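Local coordinates for restriction endonuclease Hpy99I (PDB 3GOX) that cleaves double-stranded DNA at its pseudopalindromic target sequence as a beta-beta-alpha-Me type II restriction endonuclease, at the interface of chains A and B. Coordinates in Å, arbitrary orientation; residue numbers count along the deposited sequence, not the author numbering. Chains: chain A/B, Restriction endonuclease Hpy99I.

Contact 1: the interface of chains A and B. Residues chain A 95, 97; chain B 95, 101.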
# COMPACT_ATOMS: atom_id res chain seq x y z
N THR A 95 9.33 11.30 2.98
CA THR A 95 10.56 11.93 2.52
C THR A 95 11.12 11.05 1.41
O THR A 95 11.17 9.83 1.57
CB THR A 95 11.62 12.00 3.65
OG1 THR A 95 11.03 12.53 4.85
CG2 THR A 95 12.80 12.87 3.24
N ALA A 97 14.28 9.99 -1.54
CA ALA A 97 15.72 9.67 -1.45
C ALA A 97 16.58 10.91 -1.50
O ALA A 97 17.71 10.90 -1.00
CB ALA A 97 16.12 8.72 -2.59
N THR B 95 14.23 4.62 1.08
CA THR B 95 15.12 5.42 1.93
C THR B 95 14.24 6.07 2.98
O THR B 95 13.15 6.57 2.64
CB THR B 95 15.80 6.53 1.10
OG1 THR B 95 16.43 5.95 -0.04
CG2 THR B 95 16.83 7.31 1.94
N LYS B 101 18.94 3.28 4.15
CA LYS B 101 18.27 2.46 3.14
C LYS B 101 17.49 1.35 3.80
O LYS B 101 17.91 0.76 4.81
CB LYS B 101 19.28 1.89 2.15
CG LYS B 101 20.02 2.96 1.33
CD LYS B 101 19.09 3.79 0.45
CE LYS B 101 19.84 4.91 -0.26
NZ LYS B 101 18.93 5.84 -0.99
O HOH W 1 10.30 7.02 1.73
O HOH W 2 19.45 8.56 -0.59
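A:Ala97 and B:Thr95 make the direct van der Waals contact of this small patch. The methyl CB of A:Ala97 lies 3.8 Å from the hydroxyl OG1 of B:Thr95, and the apolar part is A:Ala97 CA facing CB of the same threonine at 4.0 Å. B:Thr95 turns OG1 beside its own backbone N (chi1 -53°), which places the hydroxyl against the alanine and leaves CG2 anti to that N. Within chain B, the side-chain nitrogen of B:Lys101 donates a hydrogen bond to this hydroxyl, NZ to OG1 2.7 Å, and so helps to fix its rotation.

Among the groups here, two waters link the chains. One molecule joins two backbone carbonyls, 2.9 Å from A:Thr95 O and 3.0 Å from B:Thr95 O; the two oxygens themselves stand 4.0 Å apart. A second water bridges A:Ala97 O and B:Lys101 NZ, so NZ serves both its own threonine and, indirectly, the partner chain.

Both threonines close strand 92-95 in their respective chains, A:Ala97 follows in the loop, and B:Lys101 opens strand 101-103. The ends of these equivalent strands therefore meet near the two-fold axis of the dimer.

Contact 2: the interface of chains A and B. Residues chain A 69, 77-79, 82; chain B 148, 151-152.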
# COMPACT_ATOMS: atom_id res chain seq x y z
N THR A 69 2.88 22.38 -10.85
CA THR A 69 2.13 22.18 -9.61
C THR A 69 2.67 20.92 -8.95
O THR A 69 3.27 20.07 -9.62
CB THR A 69 0.59 22.03 -9.84
OG1 THR A 69 0.31 20.77 -10.46
CG2 THR A 69 0.02 23.16 -10.69
N ILE A 77 -2.61 20.39 -6.89
CA ILE A 77 -3.99 20.03 -7.23
C ILE A 77 -4.38 18.80 -6.40
O ILE A 77 -3.71 17.76 -6.47
CB ILE A 77 -4.15 19.71 -8.71
CG1 ILE A 77 -3.67 20.87 -9.58
CG2 ILE A 77 -5.61 19.36 -9.02
CD1 ILE A 77 -3.54 20.51 -11.08
N CYS A 78 -5.46 18.89 -5.61
CA CYS A 78 -5.92 17.77 -4.79
C CYS A 78 -6.47 16.64 -5.67
O CYS A 78 -7.17 16.91 -6.64
CB CYS A 78 -6.98 18.24 -3.81
SG CYS A 78 -7.75 16.91 -2.85
N ASN A 79 -6.18 15.39 -5.32
CA ASN A 79 -6.62 14.26 -6.14
C ASN A 79 -8.06 13.85 -5.94
O ASN A 79 -8.54 12.95 -6.64
CB ASN A 79 -5.71 13.04 -5.96
CG ASN A 79 -5.98 12.31 -4.66
OD1 ASN A 79 -6.16 12.94 -3.64
ND2 ASN A 79 -6.00 11.00 -4.70
N HIS A 82 -9.81 18.13 -6.68
CA HIS A 82 -9.18 18.76 -7.85
C HIS A 82 -9.38 20.28 -7.83
O HIS A 82 -9.70 20.92 -8.83
CB HIS A 82 -9.64 18.10 -9.18
CG HIS A 82 -8.95 16.80 -9.47
ND1 HIS A 82 -9.34 15.60 -8.91
CD2 HIS A 82 -7.84 16.53 -10.20
CE1 HIS A 82 -8.52 14.64 -9.32
NE2 HIS A 82 -7.60 15.18 -10.10
N ILE B 148 -5.56 13.24 -13.03
CA ILE B 148 -4.85 13.78 -14.18
C ILE B 148 -3.58 12.95 -14.27
O ILE B 148 -2.78 12.95 -13.33
CB ILE B 148 -4.50 15.26 -13.98
CG1 ILE B 148 -5.77 16.12 -13.80
CG2 ILE B 148 -3.67 15.78 -15.17
CD1 ILE B 148 -5.54 17.53 -13.27
N VAL B 151 0.05 13.59 -12.77
CA VAL B 151 -0.04 14.83 -11.98
C VAL B 151 -0.78 14.58 -10.67
O VAL B 151 -0.26 14.90 -9.61
CB VAL B 151 -0.69 15.97 -12.81
CG1 VAL B 151 -0.90 17.20 -11.97
CG2 VAL B 151 0.19 16.26 -14.00
N THR B 152 -1.99 14.03 -10.73
CA THR B 152 -2.72 13.70 -9.48
C THR B 152 -2.88 12.21 -9.20
O THR B 152 -3.43 11.83 -8.16
CB THR B 152 -4.09 14.43 -9.36
OG1 THR B 152 -4.98 13.99 -10.41
CG2 THR B 152 -3.93 15.95 -9.42
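B:Thr152 holds its hydroxyl between its backbone N and carbonyl carbon (chi1 64°), directing OG1 towards A:His82 and CG2 towards A:Ile77. On the other chain, A:His82 swings CG beside its backbone N (chi1 -79°) and turns its ring so that NE2 meets the threonine from the opposite direction. NE2 and OG1 form a bent hydrogen bond of 2.9 Å, 148° at H, in which either group could be the donor as far as the coordinates show. The hydroxyl is gripped from its own chain as well: the backbone N of B:Ile148 donates a nearly straight bond of 2.8 Å to B:Thr152 OG1. If that oxygen in turn donates its hydrogen to NE2, both bonds are satisfied at once.

Two isoleucines add apolar contacts. The methyl CG2 of B:Thr152 packs 3.8 Å from CG2 of A:Ile77, the two side chains crossing at about a right angle. Beside the imidazole, CD1 of B:Ile148 lies 4.0 Å from A:His82 CD2 as the side chains slide past each other in opposite directions. From its own chain, A:Cys78 O covers one face of the histidine ring near the rim, 3.3 Å above its plane, while CB of A:Asn79 makes van der Waals contact with B:Thr152 O at 3.4 Å.

A:Cys78 and Cys81, a Cys-x-x-Cys pair, bind a zinc ion, and this turn probably supports the A:Ile77, A:Asn79 and A:His82 surface from behind. The site joins this region of one subunit to the 148-152 segment of the other and probably steadies their relative placement in the dimer.

Contact 3: the interface of chains A and B. Residues chain A 142, 174, 178, 188; chain B 181, 187, 191, 194.
Helix 185-197 of chain B packs here against the second zinc site of chain A, at the helix of what is probably the beta-beta-alpha-Me unit, strands 155-159 and 166-171 with helix 172-180. A:Cys174 is a zinc ligand near the start of that helix, and A:Ile142 lies between two further ligands, Cys140 and Cys143. A:Ile142 sends CD1 to B:Tyr194 and CG2 to B:Val191 and B:Phe181. CD1 sits over the centre of the B:Tyr194 ring in a CH-pi contact, 3.9 Å from the centroid, and the two side chains cross at about a right angle. CG2, anti to the backbone N, reaches B:Val191 CG2 at 3.6 Å and also touches the rim of B:Phe181.

B:Val191 is the wedge of the patch. With CG1 anti to its backbone N (chi1 174°), that methyl packs tightly against A:Leu178 CD2 at 3.4 Å; its fit against A:Leu188 is doubtful. The other methyl, CG2, also lies over one face of the B:Phe181 ring, 3.7 Å above its plane and towards the rim.

CE1 of B:Phe181 lies 3.9 Å from the zinc-ligand sulfur A:Cys174 SG, which is tilted out of the ring plane. Nearby, the ring atom CD1 of B:Phe187 comes to 3.4 Å from the backbone A:Ile142 O.

This hydrophobic cluster clasps the zinc-bound region of one subunit to the C-terminal helix of the other and is likely to contribute to holding the dimer together.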
# COMPACT_ATOMS: atom_id res chain seq x y z
N ILE A 142 -5.91 -11.64 8.04
CA ILE A 142 -6.32 -11.34 6.67
C ILE A 142 -5.41 -12.07 5.69
O ILE A 142 -5.85 -13.01 5.02
CB ILE A 142 -6.37 -9.82 6.41
CG1 ILE A 142 -7.38 -9.16 7.36
CG2 ILE A 142 -6.74 -9.54 4.93
CD1 ILE A 142 -7.48 -7.67 7.22
N CYS A 174 -1.55 -5.17 5.38
CA CYS A 174 -2.99 -5.35 5.16
C CYS A 174 -3.78 -4.09 5.46
O CYS A 174 -4.69 -3.74 4.71
CB CYS A 174 -3.53 -6.51 6.01
SG CYS A 174 -3.10 -8.12 5.29
N LEU A 178 -6.32 -2.14 2.93
CA LEU A 178 -7.74 -1.81 3.16
C LEU A 178 -8.00 -0.38 2.73
O LEU A 178 -9.02 -0.10 2.09
CB LEU A 178 -8.11 -1.96 4.64
CG LEU A 178 -7.99 -3.34 5.27
CD1 LEU A 178 -8.45 -3.33 6.73
CD2 LEU A 178 -8.75 -4.34 4.50
N LEU A 188 -13.59 -3.92 -3.10
CA LEU A 188 -12.97 -5.23 -3.01
C LEU A 188 -13.62 -6.19 -4.00
O LEU A 188 -12.94 -6.99 -4.64
CB LEU A 188 -13.07 -5.78 -1.59
CG LEU A 188 -12.28 -4.95 -0.57
CD1 LEU A 188 -12.70 -5.38 0.82
CD2 LEU A 188 -10.78 -5.09 -0.78
N PHE B 181 -2.51 -8.24 -1.14
CA PHE B 181 -3.40 -9.39 -1.07
C PHE B 181 -3.03 -10.47 -2.10
O PHE B 181 -3.83 -11.33 -2.45
CB PHE B 181 -4.85 -8.92 -1.18
CG PHE B 181 -5.16 -7.87 -0.16
CD1 PHE B 181 -5.01 -8.16 1.19
CD2 PHE B 181 -5.54 -6.59 -0.53
CE1 PHE B 181 -5.23 -7.18 2.16
CE2 PHE B 181 -5.79 -5.62 0.43
CZ PHE B 181 -5.64 -5.92 1.78
N PHE B 187 -7.79 -13.94 -0.73
CA PHE B 187 -7.51 -12.99 0.33
C PHE B 187 -8.41 -11.77 0.23
O PHE B 187 -8.70 -11.13 1.23
CB PHE B 187 -6.03 -12.63 0.36
CG PHE B 187 -5.16 -13.81 0.67
CD1 PHE B 187 -5.21 -14.40 1.93
CD2 PHE B 187 -4.34 -14.38 -0.29
CE1 PHE B 187 -4.45 -15.51 2.22
CE2 PHE B 187 -3.57 -15.51 -0.00
CZ PHE B 187 -3.63 -16.07 1.25
N VAL B 191 -10.83 -10.26 3.09
CA VAL B 191 -10.99 -8.86 3.43
C VAL B 191 -12.47 -8.49 3.52
O VAL B 191 -12.89 -7.80 4.45
CB VAL B 191 -10.31 -7.94 2.39
CG1 VAL B 191 -10.60 -6.48 2.69
CG2 VAL B 191 -8.80 -8.16 2.37
N TYR B 194 -14.14 -9.91 6.67
CA TYR B 194 -13.59 -9.20 7.81
C TYR B 194 -14.27 -7.84 8.00
O TYR B 194 -14.70 -7.49 9.10
CB TYR B 194 -12.08 -9.05 7.62
CG TYR B 194 -11.35 -8.16 8.60
CD1 TYR B 194 -10.83 -8.67 9.77
CD2 TYR B 194 -11.13 -6.83 8.32
CE1 TYR B 194 -10.13 -7.86 10.66
CE2 TYR B 194 -10.45 -6.01 9.20
CZ TYR B 194 -9.95 -6.53 10.38
OH TYR B 194 -9.26 -5.74 11.25

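The three contacts are widely spread: the centres of the C-alpha atoms of contact 1 and contact 2 lie about 24 Å apart, and contact 3 is about 28 Å from each. They share no residue, yet contact 2 involves the neighbours of a zinc ligand of chain A, and contact 3 touches a ligand of the other zinc site directly. Contact 1 instead pairs equivalent strand ends, largely through water. Because the interface is two-fold symmetric, each contact recurs with the chains exchanged. Subunits joined at such separated points would resist relative rotation, plausibly keeping the two halves of the endonuclease aligned on DNA.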